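Side-chain contact in flagellar hook associated protein type 3 FlgL (Legionella pneumophila subsp. pneumophila, PDB 5YTI), which probably serves as a structural component of the bacterial flagellum, a hook-associated protein of the flagellin family: residues Ser188-Gly191 with Arg192-Ile195. Sequence-based numbering, arbitrary orientation.
Sequences SGNG and RFAI
Two hydrogen bonds and an amide-over-ring contact join Asn190 to Phe193, and a third bond ties Asn190 to Arg192 N. Asn190 OD1 accepts from two successive amides: Arg192 N at 2.8 Å, almost in line with the side-chain C=O, and Phe193 N, also at 2.8 Å, from a direction tilted 25° off the amide plane. The backbone adds Asn190 N to Phe193 O at 3.2 Å, and Gly189 CA makes a CH...O contact with the same oxygen. With chi1 at 55°, Asn190 CG is flanked by its own N and C, and the amide curls back over the residues that follow. Ser188 to Gly191 form a type II' beta turn, closed by Gly191 N to Ser188 O, with Gly189 at positive phi; the turn leads into strand 193-197, an outermost strand of the five-stranded antiparallel sheet within this chain. On the aromatic side, Asn190 ND2 stands 3.1 Å above the centre of one Phe193 ring face, the amide plane nearly perpendicular to the ring (82°). That nitrogen also donates to Gly211 O, so both ends of the buried amide are engaged. Van der Waals contacts are fewer: Ala194 CB packs on Gly189 CA at 3.9 Å, and Arg192 CG and CD lie beside the carbonyl group of the preceding Gly191. The bent arginine chain carries its guanidinium away to a salt bridge with Glu216, while NH2 donates to Asn190 O of the second subunit.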
loop_
_atom_site.group_PDB
_atom_site.type_symbol
_atom_site.label_atom_id
_atom_site.label_comp_id
_atom_site.label_asym_id
_atom_site.label_seq_id
_atom_site.Cartn_x
_atom_site.Cartn_y
_atom_site.Cartn_z
ATOM N N SER A 188 4.777 -2.772 -3.496
ATOM C CA SER A 188 5.808 -3.677 -3.959
ATOM C C SER A 188 6.991 -3.659 -3.028
ATOM O O SER A 188 7.102 -2.799 -2.144
ATOM C CB SER A 188 6.281 -3.247 -5.332
ATOM O OG SER A 188 6.649 -1.867 -5.324
ATOM N N GLY A 189 7.906 -4.591 -3.253
ATOM C CA GLY A 189 9.093 -4.709 -2.423
ATOM C C GLY A 189 8.670 -5.188 -1.055
ATOM O O GLY A 189 7.656 -5.919 -0.899
ATOM N N ASN A 190 9.412 -4.720 -0.063
ATOM C CA ASN A 190 9.171 -5.082 1.306
ATOM C C ASN A 190 8.095 -4.228 1.891
ATOM O O ASN A 190 7.847 -4.305 3.104
ATOM C CB ASN A 190 10.428 -4.874 2.148
ATOM C CG ASN A 190 10.963 -3.475 2.052
ATOM O OD1 ASN A 190 10.226 -2.543 1.756
ATOM N ND2 ASN A 190 12.268 -3.322 2.273
ATOM N N GLY A 191 7.511 -3.372 1.056
ATOM C CA GLY A 191 6.409 -2.537 1.465
ATOM C C GLY A 191 6.778 -1.081 1.452
ATOM O O GLY A 191 5.909 -0.208 1.358
ATOM N N ARG A 192 8.070 -0.811 1.555
ATOM C CA ARG A 192 8.572 0.556 1.569
ATOM C C ARG A 192 9.572 0.804 0.437
ATOM O O ARG A 192 9.520 1.865 -0.221
ATOM C CB ARG A 192 9.210 0.853 2.930
ATOM C CG ARG A 192 8.217 0.806 4.078
ATOM C CD ARG A 192 7.177 1.923 3.973
ATOM N NE ARG A 192 7.781 3.250 4.121
ATOM C CZ ARG A 192 8.197 3.750 5.279
ATOM N NH1 ARG A 192 8.727 4.960 5.319
ATOM N NH2 ARG A 192 8.073 3.045 6.397
ATOM N N PHE A 193 10.477 -0.164 0.210
ATOM C CA PHE A 193 11.367 -0.117 -0.977
ATOM C C PHE A 193 11.565 -1.439 -1.738
ATOM O O PHE A 193 11.537 -2.552 -1.172
ATOM C CB PHE A 193 12.729 0.517 -0.652
ATOM C CG PHE A 193 13.447 -0.136 0.487
ATOM C CD1 PHE A 193 13.242 0.291 1.799
ATOM C CD2 PHE A 193 14.316 -1.180 0.262
ATOM C CE1 PHE A 193 13.895 -0.323 2.866
ATOM C CE2 PHE A 193 14.963 -1.796 1.325
ATOM C CZ PHE A 193 14.761 -1.361 2.626
ATOM N N ALA A 194 11.774 -1.284 -3.044
ATOM C CA ALA A 194 11.903 -2.416 -3.944
ATOM C C ALA A 194 13.267 -2.431 -4.608
ATOM O O ALA A 194 13.895 -1.388 -4.743
ATOM C CB ALA A 194 10.804 -2.378 -4.982
ATOM N N ILE A 195 13.709 -3.623 -5.012
ATOM C CA ILE A 195 15.043 -3.833 -5.571
ATOM C C ILE A 195 15.043 -4.734 -6.810
ATOM O O ILE A 195 14.697 -5.920 -6.741
ATOM C CB ILE A 195 15.947 -4.468 -4.541
ATOM C CG1 ILE A 195 15.970 -3.605 -3.296
ATOM C CG2 ILE A 195 17.336 -4.642 -5.110
ATOM C CD1 ILE A 195 16.630 -4.292 -2.129
#